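Local coordinates for protein adenylate kinase (Desulfovibrio gigas, PDB 2XB4) that probably catalyses the reversible transfer of the terminal phosphate of ATP to AMP, yielding two ADP, and carries a bound zinc ion, at residues L4-N9 against D182-A187; V59-T64 against N88-Q93. All coordinates share one frame; numbering follows the deposited sequence.

Contact 1 of 2, residues L4-N9 against D182-A187; sequences LIFGPN and DGTLAA. With SRT (S,R meso-tartaric acid), chain C.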
loop_
_atom_site.group_PDB
_atom_site.type_symbol
_atom_site.label_atom_id
_atom_site.label_comp_id
_atom_site.label_asym_id
_atom_site.label_seq_id
_atom_site.Cartn_x
_atom_site.Cartn_y
_atom_site.Cartn_z
ATOM N N LEU A 4 19.928 26.535 9.357
ATOM C CA LEU A 4 19.522 25.936 8.060
ATOM C C LEU A 4 19.982 24.475 8.182
ATOM O O LEU A 4 21.074 24.262 8.702
ATOM C CB LEU A 4 20.356 26.488 6.851
ATOM C CG LEU A 4 19.833 27.780 6.252
ATOM C CD1 LEU A 4 20.216 28.846 7.238
ATOM C CD2 LEU A 4 20.518 28.033 4.919
ATOM N N ILE A 5 19.175 23.506 7.791
ATOM C CA ILE A 5 19.634 22.117 7.798
ATOM C C ILE A 5 19.559 21.536 6.384
ATOM O O ILE A 5 18.567 21.747 5.649
ATOM C CB ILE A 5 18.821 21.267 8.841
ATOM C CG1 ILE A 5 19.379 19.819 8.995
ATOM C CG2 ILE A 5 17.306 21.280 8.528
ATOM C CD1 ILE A 5 18.824 19.149 10.323
ATOM N N PHE A 6 20.622 20.814 5.988
ATOM C CA PHE A 6 20.626 20.117 4.709
ATOM C C PHE A 6 20.843 18.577 4.913
ATOM O O PHE A 6 21.737 18.143 5.669
ATOM C CB PHE A 6 21.788 20.626 3.814
ATOM C CG PHE A 6 21.695 22.097 3.416
ATOM C CD1 PHE A 6 20.998 22.479 2.255
ATOM C CD2 PHE A 6 22.253 23.082 4.221
ATOM C CE1 PHE A 6 20.949 23.855 1.831
ATOM C CE2 PHE A 6 22.198 24.435 3.876
ATOM C CZ PHE A 6 21.553 24.865 2.696
ATOM N N GLY A 7 20.153 17.769 4.105
ATOM C CA GLY A 7 20.551 16.352 3.995
ATOM C C GLY A 7 19.666 15.668 2.935
ATOM O O GLY A 7 18.547 16.170 2.656
ATOM N N PRO A 8 20.141 14.558 2.357
ATOM C CA PRO A 8 19.422 13.880 1.271
ATOM C C PRO A 8 18.308 13.035 1.890
ATOM O O PRO A 8 18.363 12.745 3.110
ATOM C CB PRO A 8 20.448 12.885 0.724
ATOM C CG PRO A 8 21.407 12.614 1.865
ATOM C CD PRO A 8 21.477 13.969 2.631
ATOM N N ASN A 9 17.364 12.605 1.067
ATOM C CA ASN A 9 16.476 11.532 1.514
ATOM C C ASN A 9 17.279 10.302 1.932
ATOM O O ASN A 9 18.266 9.972 1.259
ATOM C CB ASN A 9 15.500 11.167 0.376
ATOM C CG ASN A 9 14.383 12.276 0.176
ATOM O OD1 ASN A 9 14.148 13.184 1.022
ATOM N ND2 ASN A 9 13.702 12.168 -0.888
ATOM N N ASP A 182 25.294 23.006 -9.146
ATOM C CA ASP A 182 24.337 24.072 -8.736
ATOM C C ASP A 182 23.123 23.473 -8.015
ATOM O O ASP A 182 22.102 24.144 -7.876
ATOM C CB ASP A 182 23.976 24.984 -9.927
ATOM C CG ASP A 182 23.356 24.232 -11.160
ATOM O OD1 ASP A 182 23.083 23.011 -11.132
ATOM O OD2 ASP A 182 23.079 24.942 -12.160
ATOM N N GLY A 183 23.269 22.254 -7.513
ATOM C CA GLY A 183 22.127 21.587 -6.832
ATOM C C GLY A 183 22.250 21.791 -5.292
ATOM O O GLY A 183 22.845 22.801 -4.822
ATOM N N THR A 184 21.744 20.843 -4.492
ATOM C CA THR A 184 21.646 21.177 -3.068
ATOM C C THR A 184 22.960 21.107 -2.320
ATOM O O THR A 184 23.181 21.932 -1.452
ATOM C CB THR A 184 20.596 20.280 -2.412
ATOM O OG1 THR A 184 19.466 20.260 -3.283
ATOM C CG2 THR A 184 20.172 20.887 -1.074
ATOM N N LEU A 185 23.829 20.124 -2.637
ATOM C CA LEU A 185 25.168 20.157 -2.093
ATOM C C LEU A 185 25.917 21.445 -2.464
ATOM O O LEU A 185 26.677 21.952 -1.599
ATOM C CB LEU A 185 26.042 18.910 -2.541
ATOM C CG LEU A 185 25.863 17.571 -1.789
ATOM C CD1 LEU A 185 26.975 16.599 -2.297
ATOM C CD2 LEU A 185 25.994 17.782 -0.221
ATOM N N ALA A 186 25.812 21.910 -3.728
ATOM C CA ALA A 186 26.479 23.190 -4.088
ATOM C C ALA A 186 25.885 24.320 -3.179
ATOM O O ALA A 186 26.641 25.180 -2.742
ATOM C CB ALA A 186 26.273 23.482 -5.558
ATOM N N ALA A 187 24.567 24.279 -2.896
ATOM C CA ALA A 187 23.979 25.286 -2.010
ATOM C C ALA A 187 24.564 25.219 -0.587
ATOM O O ALA A 187 24.934 26.287 0.019
ATOM C CB ALA A 187 22.423 25.204 -1.969
HETATM O O1 SRT C . 15.616 9.027 5.959
HETATM O O11 SRT C . 14.481 10.168 7.550
HETATM C C1 SRT C . 14.878 9.960 6.374
HETATM C C2 SRT C . 14.755 10.961 5.309
HETATM O O2 SRT C . 14.277 10.570 4.036
HETATM C C3 SRT C . 14.896 12.394 5.682
HETATM O O3 SRT C . 16.323 12.265 5.452
HETATM C C4 SRT C . 14.341 13.315 4.679
HETATM O O4 SRT C . 13.147 13.628 4.810
HETATM O O41 SRT C . 15.090 13.720 3.784
#

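Contact 2 of 2, residues V59-T64 against N88-Q93; sequences VPDDIT and NTVQAQ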
loop_
_atom_site.group_PDB
_atom_site.type_symbol
_atom_site.label_atom_id
_atom_site.label_comp_id
_atom_site.label_asym_id
_atom_site.label_seq_id
_atom_site.Cartn_x
_atom_site.Cartn_y
_atom_site.Cartn_z
ATOM N N VAL A 59 6.784 28.577 -8.881
ATOM C CA VAL A 59 6.757 29.976 -8.422
ATOM C C VAL A 59 8.165 30.575 -8.640
ATOM O O VAL A 59 9.173 29.905 -8.352
ATOM C CB VAL A 59 6.349 30.039 -6.952
ATOM C CG1 VAL A 59 6.404 31.504 -6.404
ATOM C CG2 VAL A 59 4.968 29.295 -6.716
ATOM N N PRO A 60 8.266 31.786 -9.189
ATOM C CA PRO A 60 9.600 32.354 -9.398
ATOM C C PRO A 60 10.306 32.687 -8.061
ATOM O O PRO A 60 9.639 32.985 -7.077
ATOM C CB PRO A 60 9.321 33.694 -10.179
ATOM C CG PRO A 60 7.953 33.524 -10.753
ATOM C CD PRO A 60 7.206 32.661 -9.704
ATOM N N ASP A 61 11.639 32.690 -8.056
ATOM C CA ASP A 61 12.429 32.980 -6.843
ATOM C C ASP A 61 12.123 34.336 -6.282
ATOM O O ASP A 61 12.155 34.481 -5.054
ATOM C CB ASP A 61 13.937 32.897 -7.123
ATOM C CG ASP A 61 14.382 31.562 -7.695
ATOM O OD1 ASP A 61 13.761 30.486 -7.402
ATOM O OD2 ASP A 61 15.422 31.603 -8.440
ATOM N N ASP A 62 11.723 35.314 -7.130
ATOM C CA ASP A 62 11.376 36.641 -6.605
ATOM C C ASP A 62 10.062 36.711 -5.872
ATOM O O ASP A 62 9.713 37.757 -5.307
ATOM C CB ASP A 62 11.538 37.789 -7.625
ATOM C CG ASP A 62 10.522 37.755 -8.803
ATOM O OD1 ASP A 62 9.499 37.005 -8.831
ATOM O OD2 ASP A 62 10.764 38.580 -9.733
ATOM N N ILE A 63 9.321 35.586 -5.868
ATOM C CA ILE A 63 8.140 35.496 -5.055
ATOM C C ILE A 63 8.388 34.504 -3.898
ATOM O O ILE A 63 7.981 34.756 -2.764
ATOM C CB ILE A 63 6.900 35.034 -5.903
ATOM C CG1 ILE A 63 6.522 36.141 -6.923
ATOM C CG2 ILE A 63 5.745 34.759 -5.001
ATOM C CD1 ILE A 63 5.415 35.696 -7.889
ATOM N N THR A 64 9.045 33.389 -4.175
ATOM C CA THR A 64 9.331 32.380 -3.165
ATOM C C THR A 64 10.243 32.933 -2.015
ATOM O O THR A 64 9.959 32.714 -0.838
ATOM C CB THR A 64 10.050 31.200 -3.851
ATOM O OG1 THR A 64 9.100 30.547 -4.730
ATOM C CG2 THR A 64 10.470 30.202 -2.786
ATOM N N ASN A 88 18.979 24.892 -4.536
ATOM C CA ASN A 88 20.005 25.103 -5.569
ATOM C C ASN A 88 20.759 26.406 -5.230
ATOM O O ASN A 88 20.373 27.139 -4.287
ATOM C CB ASN A 88 19.356 25.099 -6.998
ATOM C CG ASN A 88 18.284 26.230 -7.205
ATOM O OD1 ASN A 88 18.453 27.350 -6.770
ATOM N ND2 ASN A 88 17.178 25.907 -7.899
ATOM N N THR A 89 21.793 26.701 -6.012
ATOM C CA THR A 89 22.689 27.825 -5.694
ATOM C C THR A 89 22.061 29.195 -5.897
ATOM O O THR A 89 22.341 30.146 -5.105
ATOM C CB THR A 89 24.043 27.730 -6.431
ATOM O OG1 THR A 89 23.777 27.400 -7.797
ATOM C CG2 THR A 89 24.860 26.589 -5.853
ATOM N N VAL A 90 21.254 29.329 -6.955
ATOM C CA VAL A 90 20.559 30.607 -7.221
ATOM C C VAL A 90 19.628 30.929 -6.041
ATOM O O VAL A 90 19.648 32.058 -5.506
ATOM C CB VAL A 90 19.834 30.633 -8.610
ATOM C CG1 VAL A 90 18.866 31.852 -8.760
ATOM C CG2 VAL A 90 20.873 30.574 -9.818
ATOM N N GLN A 91 18.835 29.951 -5.590
ATOM C CA GLN A 91 18.028 30.161 -4.397
ATOM C C GLN A 91 18.896 30.438 -3.184
ATOM O O GLN A 91 18.485 31.294 -2.304
ATOM C CB GLN A 91 17.194 28.925 -4.021
ATOM C CG GLN A 91 16.107 28.650 -5.056
ATOM C CD GLN A 91 15.388 27.260 -4.814
ATOM O OE1 GLN A 91 15.882 26.382 -4.131
ATOM N NE2 GLN A 91 14.192 27.111 -5.388
ATOM N N ALA A 92 20.023 29.729 -3.027
ATOM C CA ALA A 92 20.791 29.917 -1.792
ATOM C C ALA A 92 21.319 31.351 -1.701
ATOM O O ALA A 92 21.434 31.954 -0.563
ATOM C CB ALA A 92 22.014 28.957 -1.752
ATOM N N GLN A 93 21.824 31.865 -2.847
ATOM C CA GLN A 93 22.419 33.213 -2.816
ATOM C C GLN A 93 21.238 34.266 -2.643
ATOM O O GLN A 93 21.353 35.251 -1.908
ATOM C CB GLN A 93 23.182 33.503 -4.110
ATOM C CG GLN A 93 23.633 34.939 -4.126
ATOM C CD GLN A 93 24.503 35.231 -5.333
ATOM O OE1 GLN A 93 24.834 34.321 -6.110
ATOM N NE2 GLN A 93 24.859 36.503 -5.520
HETATM O O HOH W 1 15.306 28.023 -8.644
#

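Contact 1 of 2, residues L4-N9 against D182-A187
Phe-6 and Thr-184 meet edge-on: the Thr-184 methyl CG2 lies near the plane of the phenyl ring, 3.8 Å from Phe-6 CD1. The two side chains cross at a slant. Ala-187, one turn further along the helix, adds its CB at 4.3 Å from Phe-6 CE1, approaching the ring obliquely. The contact is thus purely apolar, with no hydrogen bond between the segments. The side chain of Phe-6 leaves the strand toward the helix, and with CG anti to the carbonyl carbon (chi1 -63°) CD1 and CE1 are carried to Thr-184 and Ala-187. Threonine suits its place because its two branches divide the work: CG2, anti to the backbone N, meets the ring's edge, while OG1 is satisfied by a hydrogen bond to Arg-87 O. A small apolar residue suits position 187, where the single methyl of Ala-187 touches both the ring and Ala-92 of helix 89-101. Gly-183 is the N-cap, and Gly-183 O receives Ala-187 N at 3.0 Å, closing the first turn.

Beyond Phe-6 the chain enters the P-loop, where Pro-8 O accepts a weak bond from tartrate O3 (3.1 Å). Tartrate also binds Gly-10 N, Lys-13 N and Asn-132 ND2 of the third subunit. Strand 2-6 is the central strand of the parallel sheet, between 80-83 and 108-113. Helix 184-192 packs over its Phe-6 side, with Thr-184 also against Tyr-177 of helix 167-177.

Contact 2 of 2, residues V59-T64 against N88-Q93
Gln-91, which packs against Asp-61, donates its backbone N to Asn-88 OD1 at 2.9 Å, nearly straight (169°) and in line with the amide C=O. Asn-88 is the N-cap of helix 89-101, and asparagine suits that place because its short side chain can fold back onto a first-turn N-H that has no backbone acceptor within the helix. A weak return bond, Asn-88 N to Gln-91 OE1 at 3.5 Å, completes a capping box, though the amide of Gln-91, a predicted AMP-binding residue, is placed chiefly by Arg-87 N, which bonds OE1.

With CG beside its backbone N (chi1 -56°), Asp-61 carries its carboxylate toward helix 89-101, crossing Val-90 and Gln-91 at about a right angle. Asp-61 OD2 rests 3.5 Å from Val-90 CG1, while Asp-61 OD1 touches the aliphatic Gln-91 CG at 3.8 Å, the carboxylate turned 70° from the amide plane. One water donates to Asp-61 OD1 (3.2 Å) and accepts from Asn-88 ND2 (2.9 Å); ND2 also bonds Arg-55 O of the second subunit.

Aspartate probably interacts favourably with the positive end of its own helix, and Lys-94 offers a long, weak ion pair. Water and carbon contacts thus join the helix starts in place of a direct hydrogen bond.

The segments follow one another as 4-9, 59-64, 88-93 and 182-187, so contact 2 is made wholly by chain lying between the two halves of contact 1. Their centres are 14 Å apart. Contact 1 is buried in the CORE domain, against the central parallel sheet, whereas contact 2 lies at the surface, where the chain leaves the predicted NMP region. The starts of helices 89-101 and 184-192 connect them: Asp-182 O probably accepts from Thr-89 N at 3.2 Å, and Ala-186 CB packs on Thr-89 CG2. Through this pair of helices, the strand leading to the P-loop is joined to the neighbourhood of the predicted AMP-binding residues Val-59 and Gln-91.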